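Local structure of 3-Hydroxyacyl-CoA dehydrogenase (Ralstonia eutropha H16, 4PZE) at residues A90-D95 with N117-S122; L150-R155 with F187-I192. The protein probably catalyses the NAD(+)-dependent oxidation of (3S)-3-hydroxyacyl-CoA to 3-oxoacyl-CoA. All coordinates share one frame; numbering follows the deposited sequence.

How the contacts relate
Read from the N terminus, the chain first builds the parallel strands of the Rossmann-type domain. Contact 1 then joins the turn after strand 85-88 to the loop after strand 113-117, closing a loop whose 21 intervening residues hold most of helix 94-107 and of strand 113-117. Contact 2 opens after contact 1 has closed, so they neither nest nor cross. It links strand 150-155 to the start of helix 189-205, bringing the NAD-binding and C-terminal family regions together, and closes a 31-residue loop with helix 161-174 and strand 177-182. Their centres are about 14 Å apart, yet Phe187 packs on the 117-122 loop, Ser119 O lying 3.6 Å from Phe187 CE2. Both touch acetoacetyl-coenzyme A.

Contact 1: residues A90-D95 with N117-S122; sequences ATENYD and NTSSIS. With CAA (acetoacetyl-coenzyme A), chain J.
Glu92 and Thr118 set their side chains at about a right angle, so that the Glu92 carboxylate comes down on the 117-122 loop and spends its two oxygens on different residues. Thr118 OG1 donates to Glu92 OE1 at 2.9 Å, using the syn lone pair of that oxygen. Ser119 OG donates to Glu92 OE2 at 3.2 Å, nearly in line with the C-O bond, and a weak bond from Ser119 N reaches the same oxygen. The glutamate chain folds at chi2 (-73°), which turns the carboxylate from its backbone toward the loop.

Thr118 is itself held in an ST turn and an ST motif. With chi1 at 178°, OG1 stands opposite the backbone N, and it accepts from Ser120 N and, at 2.8 Å, from Ile121 N, the latter bond being close to straight (166°). The hydroxyl that donates to Glu92 thus also ties the loop to itself.

Ile121 packs beside this polar group, with CG1 3.6 Å from Glu92 OE1. Its CD1 comes to 3.5 Å from the backbone O of Glu92. Its CG2 meets the Tyr94 ring in plane at the edge, 3.9 Å from CD1 of Tyr94. Leu126 of helix 123-127 touches both Tyr94 and Ile121.

The setting is the C-terminal edge of the Rossmann-type sheet, where loops after parallel strands form the cofactor site. Glu92 binds NAD(+), and Ser119 is predicted to bind both NAD(+) and CoA; here Ser119 OG lies 3.6 Å from C4 of the acetoacetyl group. Two hydroxyl donors, a weak N-H and a long, weak ion pair to Lys97 would probably favour a charged carboxylate, consistent with Glu92 holding the 117-122 loop beside the cofactor site.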
loop_
_atom_site.group_PDB
_atom_site.type_symbol
_atom_site.label_atom_id
_atom_site.label_comp_id
_atom_site.label_asym_id
_atom_site.label_seq_id
_atom_site.Cartn_x
_atom_site.Cartn_y
_atom_site.Cartn_z
ATOM N N ALA A 90 -25.527 -3.320 -12.841
ATOM C CA ALA A 90 -25.842 -4.640 -13.353
ATOM C C ALA A 90 -24.660 -5.348 -13.991
ATOM O O ALA A 90 -24.598 -6.557 -13.931
ATOM C CB ALA A 90 -26.969 -4.531 -14.361
ATOM N N THR A 91 -23.729 -4.627 -14.607
ATOM C CA THR A 91 -22.807 -5.275 -15.548
ATOM C C THR A 91 -21.531 -4.493 -15.908
ATOM O O THR A 91 -21.571 -3.279 -16.125
ATOM C CB THR A 91 -23.561 -5.592 -16.866
ATOM O OG1 THR A 91 -22.748 -6.397 -17.726
ATOM C CG2 THR A 91 -23.946 -4.297 -17.603
ATOM N N GLU A 92 -20.415 -5.218 -16.004
ATOM C CA GLU A 92 -19.160 -4.705 -16.587
ATOM C C GLU A 92 -19.008 -5.095 -18.069
ATOM O O GLU A 92 -17.995 -4.801 -18.709
ATOM C CB GLU A 92 -17.965 -5.211 -15.788
ATOM C CG GLU A 92 -17.960 -4.737 -14.339
ATOM C CD GLU A 92 -17.602 -3.262 -14.186
ATOM O OE1 GLU A 92 -18.008 -2.416 -15.013
ATOM O OE2 GLU A 92 -16.908 -2.950 -13.208
ATOM N N ASN A 93 -20.028 -5.745 -18.622
ATOM C CA ASN A 93 -20.067 -5.985 -20.050
ATOM C C ASN A 93 -20.419 -4.694 -20.786
ATOM O O ASN A 93 -21.524 -4.156 -20.588
ATOM C CB ASN A 93 -21.093 -7.065 -20.396
ATOM C CG ASN A 93 -21.112 -7.359 -21.864
ATOM O OD1 ASN A 93 -21.872 -6.750 -22.620
ATOM N ND2 ASN A 93 -20.210 -8.219 -22.294
ATOM N N TYR A 94 -19.508 -4.215 -21.642
ATOM C CA TYR A 94 -19.728 -2.946 -22.315
ATOM C C TYR A 94 -21.022 -2.925 -23.138
ATOM O O TYR A 94 -21.841 -2.025 -22.965
ATOM C CB TYR A 94 -18.530 -2.536 -23.176
ATOM C CG TYR A 94 -18.711 -1.155 -23.788
ATOM C CD1 TYR A 94 -18.484 -0.000 -23.049
ATOM C CD2 TYR A 94 -19.174 -1.013 -25.091
ATOM C CE1 TYR A 94 -18.689 1.258 -23.605
ATOM C CE2 TYR A 94 -19.383 0.228 -25.654
ATOM C CZ TYR A 94 -19.133 1.366 -24.917
ATOM O OH TYR A 94 -19.357 2.593 -25.517
ATOM N N ASP A 95 -21.242 -3.896 -24.018
ATOM C CA ASP A 95 -22.387 -3.765 -24.938
ATOM C C ASP A 95 -23.730 -3.904 -24.245
ATOM O O ASP A 95 -24.692 -3.259 -24.635
ATOM C CB ASP A 95 -22.270 -4.720 -26.120
ATOM C CG ASP A 95 -21.164 -4.307 -27.091
ATOM O OD1 ASP A 95 -21.084 -3.108 -27.442
ATOM O OD2 ASP A 95 -20.364 -5.172 -27.499
ATOM N N ASN A 117 -22.110 2.435 -11.951
ATOM C CA ASN A 117 -21.057 1.813 -11.193
ATOM C C ASN A 117 -20.113 1.103 -12.185
ATOM O O ASN A 117 -20.527 0.770 -13.289
ATOM C CB ASN A 117 -21.693 0.829 -10.208
ATOM C CG ASN A 117 -20.699 0.245 -9.240
ATOM O OD1 ASN A 117 -20.168 -0.839 -9.457
ATOM N ND2 ASN A 117 -20.443 0.958 -8.166
ATOM N N THR A 118 -18.855 0.906 -11.802
ATOM C CA THR A 118 -17.837 0.296 -12.672
ATOM C C THR A 118 -16.636 0.194 -11.761
ATOM O O THR A 118 -16.691 0.643 -10.633
ATOM C CB THR A 118 -17.827 0.862 -14.118
ATOM O OG1 THR A 118 -16.765 0.243 -14.886
ATOM C CG2 THR A 118 -17.662 2.414 -14.122
ATOM N N SER A 119 -15.547 -0.354 -12.285
ATOM C CA SER A 119 -14.129 -0.175 -11.960
ATOM C C SER A 119 -13.243 0.068 -13.185
ATOM O O SER A 119 -12.143 0.616 -13.047
ATOM C CB SER A 119 -13.621 -1.382 -11.186
ATOM O OG SER A 119 -14.657 -2.327 -11.010
ATOM N N SER A 120 -13.739 -0.285 -14.372
ATOM C CA SER A 120 -12.927 -0.278 -15.601
ATOM C C SER A 120 -13.500 0.476 -16.824
ATOM O O SER A 120 -12.742 0.839 -17.729
ATOM C CB SER A 120 -12.619 -1.732 -16.011
ATOM O OG SER A 120 -13.801 -2.536 -16.018
ATOM N N ILE A 121 -14.809 0.714 -16.869
ATOM C CA ILE A 121 -15.419 1.254 -18.089
ATOM C C ILE A 121 -15.261 2.782 -18.166
ATOM O O ILE A 121 -15.524 3.491 -17.197
ATOM C CB ILE A 121 -16.922 0.889 -18.205
ATOM C CG1 ILE A 121 -17.161 -0.623 -18.032
ATOM C CG2 ILE A 121 -17.488 1.380 -19.544
ATOM C CD1 ILE A 121 -16.921 -1.474 -19.271
ATOM N N SER A 122 -14.843 3.281 -19.326
ATOM C CA SER A 122 -14.784 4.732 -19.573
ATOM C C SER A 122 -16.135 5.439 -19.395
ATOM O O SER A 122 -17.098 5.190 -20.136
ATOM C CB SER A 122 -14.279 5.026 -20.987
ATOM O OG SER A 122 -14.280 6.421 -21.221
HETATM N N1A CAA J . -13.493 -15.811 9.105
HETATM C C2A CAA J . -12.878 -14.690 9.536
HETATM N N3A CAA J . -13.421 -13.457 9.398
HETATM C C4A CAA J . -14.640 -13.245 8.810
HETATM C C5A CAA J . -15.363 -14.438 8.317
HETATM C C6A CAA J . -14.707 -15.769 8.500
HETATM N N6A CAA J . -15.299 -16.914 8.078
HETATM N N7A CAA J . -16.518 -13.980 7.788
HETATM C C8A CAA J . -16.544 -12.626 7.920
HETATM N N9A CAA J . -15.421 -12.172 8.518
HETATM C C1B CAA J . -15.186 -10.714 8.817
HETATM C C2B CAA J . -14.065 -10.492 9.816
HETATM O O2B CAA J . -14.491 -10.885 11.127
HETATM C C3B CAA J . -13.728 -9.016 9.652
HETATM O O3B CAA J . -14.314 -8.186 10.674
HETATM P P3B CAA J . -13.667 -7.912 12.145
HETATM O O7A CAA J . -14.316 -8.966 13.017
HETATM O O8A CAA J . -14.086 -6.504 12.496
HETATM O O9A CAA J . -12.168 -8.050 11.984
HETATM C C4B CAA J . -14.241 -8.655 8.247
HETATM O O4B CAA J . -14.824 -9.859 7.716
HETATM C C5B CAA J . -13.161 -8.128 7.296
HETATM O O5B CAA J . -12.354 -7.111 7.907
HETATM P P1A CAA J . -10.780 -7.352 8.221
HETATM O O1A CAA J . -10.662 -8.203 9.461
HETATM O O2A CAA J . -10.124 -7.865 6.960
HETATM O O3A CAA J . -10.210 -5.890 8.646
HETATM P P2A CAA J . -8.903 -5.127 8.053
HETATM O O4A CAA J . -8.307 -4.229 9.121
HETATM O O5A CAA J . -8.004 -6.103 7.326
HETATM O O6A CAA J . -9.641 -4.178 6.980
HETATM C CBP CAA J . -9.759 -4.245 4.540
HETATM C CCP CAA J . -9.037 -3.709 5.776
HETATM C CDP CAA J . -11.236 -3.879 4.628
HETATM C CEP CAA J . -9.648 -5.766 4.533
HETATM C CAP CAA J . -9.190 -3.585 3.259
HETATM O OAP CAA J . -7.990 -2.842 3.522
HETATM C C9P CAA J . -8.860 -4.573 2.170
HETATM O O9P CAA J . -7.839 -5.239 2.251
HETATM N N8P CAA J . -9.715 -4.653 1.147
HETATM C C7P CAA J . -9.496 -5.539 0.012
HETATM C C6P CAA J . -9.917 -4.926 -1.326
HETATM C C5P CAA J . -9.127 -3.674 -1.698
HETATM O O5P CAA J . -8.304 -3.188 -0.934
HETATM N N4P CAA J . -9.330 -3.106 -2.887
HETATM C C3P CAA J . -10.216 -3.624 -3.905
HETATM C C2P CAA J . -11.005 -2.523 -4.616
HETATM S S1P CAA J . -10.528 -2.264 -6.300
HETATM C C1 CAA J . -10.660 -3.771 -7.039
HETATM O O1 CAA J . -10.915 -4.769 -6.403
HETATM C C2 CAA J . -10.471 -3.974 -8.520
HETATM C C3 CAA J . -11.778 -4.263 -9.228
HETATM O O3 CAA J . -11.723 -4.390 -10.440
HETATM C C4 CAA J . -13.091 -4.377 -8.487
#

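Contact 2: residues L150-R155 with F187-I192; sequences LVELIR and FVVNRI. With CAA (acetoacetyl-coenzyme A), chain J.
A single carboxylate oxygen, Glu152 OE2, takes two consecutive backbone N-H groups, those of Val188 and Val189, where helix 189-205 begins. The glutamate belongs to strand 150-155 of the mixed sheet that extends the Rossmann-type domain, so a buried strand residue reaches across to the first turn of the C-terminal region. The two bonds differ in approach. Val189 N comes in on the syn side of OE2 at 2.6 Å with a nearly straight N-H (164°), whereas Val188 N reaches it from above the carboxylate plane, at 2.9 Å. Glu152 has chi2 at -180°, its chain extended beyond CG, and this stretch carries the carboxylate to the helix start. The two N-H groups hold OE2 there, which fixes the carboxylate beside His140.

Apolar side chains pack around the same acid. Val189 CG2 lies 3.4 Å from OE2 of Glu152, and the other oxygen, OE1, sits at the edge of the Phe187 ring, with the carboxylate and ring planes 76° apart. The side chains of Ile154, two residues along the strand, and Phe187 cross at about a right angle, with CD1 over one face of the ring: it stands 3.5 Å from the Phe187 centroid in a CH-pi contact, offset toward the rim, while CG2 reaches CE1 of Phe187 at 3.7 Å.

Around the contact, Glu152 and Ile154 both touch His140, a residue predicted to matter for catalysis, consistent with the strand lining the active site and with the His-Glu pair of this family. Arg191 forms salt bridges to Glu199 and Glu206 of the second subunit. A water completes the link: it donates to Glu152 OE1 at 2.8 Å and accepts from Asn190 N at 2.7 Å.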
loop_
_atom_site.group_PDB
_atom_site.type_symbol
_atom_site.label_atom_id
_atom_site.label_comp_id
_atom_site.label_asym_id
_atom_site.label_seq_id
_atom_site.Cartn_x
_atom_site.Cartn_y
_atom_site.Cartn_z
ATOM N N LEU A 150 -16.522 4.841 1.387
ATOM C CA LEU A 150 -16.063 5.642 0.243
ATOM C C LEU A 150 -16.530 5.232 -1.135
ATOM O O LEU A 150 -16.744 4.051 -1.427
ATOM C CB LEU A 150 -14.541 5.760 0.241
ATOM C CG LEU A 150 -13.602 4.614 -0.158
ATOM C CD1 LEU A 150 -14.237 3.230 -0.097
ATOM C CD2 LEU A 150 -12.989 4.890 -1.524
ATOM N N VAL A 151 -16.690 6.258 -1.966
ATOM C CA VAL A 151 -17.085 6.140 -3.365
ATOM C C VAL A 151 -16.144 6.973 -4.239
ATOM O O VAL A 151 -15.792 8.110 -3.886
ATOM C CB VAL A 151 -18.468 6.748 -3.591
ATOM C CG1 VAL A 151 -19.011 6.339 -4.960
ATOM C CG2 VAL A 151 -19.411 6.353 -2.478
ATOM N N GLU A 152 -15.746 6.426 -5.383
ATOM C CA GLU A 152 -15.062 7.215 -6.396
ATOM C C GLU A 152 -16.191 7.786 -7.238
ATOM O O GLU A 152 -17.069 7.051 -7.654
ATOM C CB GLU A 152 -14.071 6.369 -7.219
ATOM C CG GLU A 152 -12.705 6.139 -6.550
ATOM C CD GLU A 152 -11.716 5.288 -7.386
ATOM O OE1 GLU A 152 -12.133 4.344 -8.097
ATOM O OE2 GLU A 152 -10.489 5.554 -7.332
ATOM N N LEU A 153 -16.201 9.106 -7.411
ATOM C CA LEU A 153 -17.180 9.812 -8.234
ATOM C C LEU A 153 -16.414 10.242 -9.452
ATOM O O LEU A 153 -15.473 11.025 -9.347
ATOM C CB LEU A 153 -17.678 11.079 -7.539
ATOM C CG LEU A 153 -18.493 10.991 -6.253
ATOM C CD1 LEU A 153 -18.758 12.401 -5.720
ATOM C CD2 LEU A 153 -19.795 10.239 -6.513
ATOM N N ILE A 154 -16.815 9.754 -10.605
ATOM C CA ILE A 154 -15.967 9.851 -11.764
ATOM C C ILE A 154 -16.683 10.670 -12.820
ATOM O O ILE A 154 -17.756 10.291 -13.331
ATOM C CB ILE A 154 -15.592 8.465 -12.259
ATOM C CG1 ILE A 154 -14.884 7.694 -11.128
ATOM C CG2 ILE A 154 -14.681 8.571 -13.464
ATOM C CD1 ILE A 154 -15.305 6.239 -11.019
ATOM N N ARG A 155 -16.109 11.833 -13.106
ATOM C CA ARG A 155 -16.720 12.734 -14.055
ATOM C C ARG A 155 -16.288 12.330 -15.434
ATOM O O ARG A 155 -15.116 12.299 -15.736
ATOM C CB ARG A 155 -16.317 14.174 -13.779
ATOM C CG ARG A 155 -16.822 14.684 -12.443
ATOM C CD ARG A 155 -16.427 16.127 -12.172
ATOM N NE ARG A 155 -17.024 17.065 -13.132
ATOM C CZ ARG A 155 -17.162 18.379 -12.951
ATOM N NH1 ARG A 155 -16.778 18.978 -11.817
ATOM N NH2 ARG A 155 -17.737 19.090 -13.908
ATOM N N PHE A 187 -9.100 5.066 -12.613
ATOM C CA PHE A 187 -9.503 6.117 -11.689
ATOM C C PHE A 187 -8.372 6.399 -10.684
ATOM O O PHE A 187 -7.244 6.666 -11.104
ATOM C CB PHE A 187 -10.850 5.734 -11.065
ATOM C CG PHE A 187 -11.876 5.281 -12.092
ATOM C CD1 PHE A 187 -11.926 5.864 -13.359
ATOM C CD2 PHE A 187 -12.780 4.287 -11.796
ATOM C CE1 PHE A 187 -12.837 5.452 -14.291
ATOM C CE2 PHE A 187 -13.705 3.873 -12.736
ATOM C CZ PHE A 187 -13.736 4.458 -13.979
ATOM N N VAL A 188 -8.630 6.338 -9.392
ATOM C CA VAL A 188 -7.584 6.637 -8.441
ATOM C C VAL A 188 -7.115 5.385 -7.716
ATOM O O VAL A 188 -5.925 5.059 -7.710
ATOM C CB VAL A 188 -8.070 7.729 -7.464
ATOM C CG1 VAL A 188 -7.187 7.824 -6.219
ATOM C CG2 VAL A 188 -8.123 9.067 -8.191
ATOM N N VAL A 189 -8.035 4.663 -7.101
ATOM C CA VAL A 189 -7.617 3.601 -6.215
ATOM C C VAL A 189 -6.899 2.553 -7.022
ATOM O O VAL A 189 -5.721 2.244 -6.761
ATOM C CB VAL A 189 -8.778 3.000 -5.438
ATOM C CG1 VAL A 189 -8.308 1.790 -4.655
ATOM C CG2 VAL A 189 -9.349 4.048 -4.479
ATOM N N ASN A 190 -7.589 2.028 -8.025
ATOM C CA ASN A 190 -7.010 0.946 -8.823
ATOM C C ASN A 190 -5.770 1.384 -9.556
ATOM O O ASN A 190 -4.824 0.594 -9.710
ATOM C CB ASN A 190 -8.030 0.352 -9.805
ATOM C CG ASN A 190 -9.116 -0.454 -9.101
ATOM O OD1 ASN A 190 -10.256 -0.498 -9.554
ATOM N ND2 ASN A 190 -8.773 -1.063 -7.978
ATOM N N ARG A 191 -5.753 2.660 -9.953
ATOM C CA ARG A 191 -4.630 3.198 -10.712
ATOM C C ARG A 191 -3.330 3.080 -9.982
ATOM O O ARG A 191 -2.345 2.629 -10.573
ATOM C CB ARG A 191 -4.858 4.632 -11.130
ATOM C CG ARG A 191 -4.081 4.991 -12.397
ATOM C CD ARG A 191 -2.745 5.505 -12.019
ATOM N NE ARG A 191 -1.873 5.966 -13.089
ATOM C CZ ARG A 191 -2.039 7.063 -13.826
ATOM N NH1 ARG A 191 -3.144 7.814 -13.771
ATOM N NH2 ARG A 191 -1.080 7.380 -14.673
ATOM N N ILE A 192 -3.309 3.470 -8.715
ATOM C CA ILE A 192 -2.099 3.253 -7.930
ATOM C C ILE A 192 -1.995 1.905 -7.199
ATOM O O ILE A 192 -0.898 1.371 -7.084
ATOM C CB ILE A 192 -1.727 4.478 -7.046
ATOM C CG1 ILE A 192 -2.798 4.870 -6.043
ATOM C CG2 ILE A 192 -1.467 5.665 -7.955
ATOM C CD1 ILE A 192 -3.176 6.364 -6.064
HETATM N N1A CAA J . -13.493 -15.811 9.105
HETATM C C2A CAA J . -12.878 -14.690 9.536
HETATM N N3A CAA J . -13.421 -13.457 9.398
HETATM C C4A CAA J . -14.640 -13.245 8.810
HETATM C C5A CAA J . -15.363 -14.438 8.317
HETATM C C6A CAA J . -14.707 -15.769 8.500
HETATM N N6A CAA J . -15.299 -16.914 8.078
HETATM N N7A CAA J . -16.518 -13.980 7.788
HETATM C C8A CAA J . -16.544 -12.626 7.920
HETATM N N9A CAA J . -15.421 -12.172 8.518
HETATM C C1B CAA J . -15.186 -10.714 8.817
HETATM C C2B CAA J . -14.065 -10.492 9.816
HETATM O O2B CAA J . -14.491 -10.885 11.127
HETATM C C3B CAA J . -13.728 -9.016 9.652
HETATM O O3B CAA J . -14.314 -8.186 10.674
HETATM P P3B CAA J . -13.667 -7.912 12.145
HETATM O O7A CAA J . -14.316 -8.966 13.017
HETATM O O8A CAA J . -14.086 -6.504 12.496
HETATM O O9A CAA J . -12.168 -8.050 11.984
HETATM C C4B CAA J . -14.241 -8.655 8.247
HETATM O O4B CAA J . -14.824 -9.859 7.716
HETATM C C5B CAA J . -13.161 -8.128 7.296
HETATM O O5B CAA J . -12.354 -7.111 7.907
HETATM P P1A CAA J . -10.780 -7.352 8.221
HETATM O O1A CAA J . -10.662 -8.203 9.461
HETATM O O2A CAA J . -10.124 -7.865 6.960
HETATM O O3A CAA J . -10.210 -5.890 8.646
HETATM P P2A CAA J . -8.903 -5.127 8.053
HETATM O O4A CAA J . -8.307 -4.229 9.121
HETATM O O5A CAA J . -8.004 -6.103 7.326
HETATM O O6A CAA J . -9.641 -4.178 6.980
HETATM C CBP CAA J . -9.759 -4.245 4.540
HETATM C CCP CAA J . -9.037 -3.709 5.776
HETATM C CDP CAA J . -11.236 -3.879 4.628
HETATM C CEP CAA J . -9.648 -5.766 4.533
HETATM C CAP CAA J . -9.190 -3.585 3.259
HETATM O OAP CAA J . -7.990 -2.842 3.522
HETATM C C9P CAA J . -8.860 -4.573 2.170
HETATM O O9P CAA J . -7.839 -5.239 2.251
HETATM N N8P CAA J . -9.715 -4.653 1.147
HETATM C C7P CAA J . -9.496 -5.539 0.012
HETATM C C6P CAA J . -9.917 -4.926 -1.326
HETATM C C5P CAA J . -9.127 -3.674 -1.698
HETATM O O5P CAA J . -8.304 -3.188 -0.934
HETATM N N4P CAA J . -9.330 -3.106 -2.887
HETATM C C3P CAA J . -10.216 -3.624 -3.905
HETATM C C2P CAA J . -11.005 -2.523 -4.616
HETATM S S1P CAA J . -10.528 -2.264 -6.300
HETATM C C1 CAA J . -10.660 -3.771 -7.039
HETATM O O1 CAA J . -10.915 -4.769 -6.403
HETATM C C2 CAA J . -10.471 -3.974 -8.520
HETATM C C3 CAA J . -11.778 -4.263 -9.228
HETATM O O3 CAA J . -11.723 -4.390 -10.440
HETATM C C4 CAA J . -13.091 -4.377 -8.487
HETATM O O HOH W 1 -9.984 2.801 -8.886
#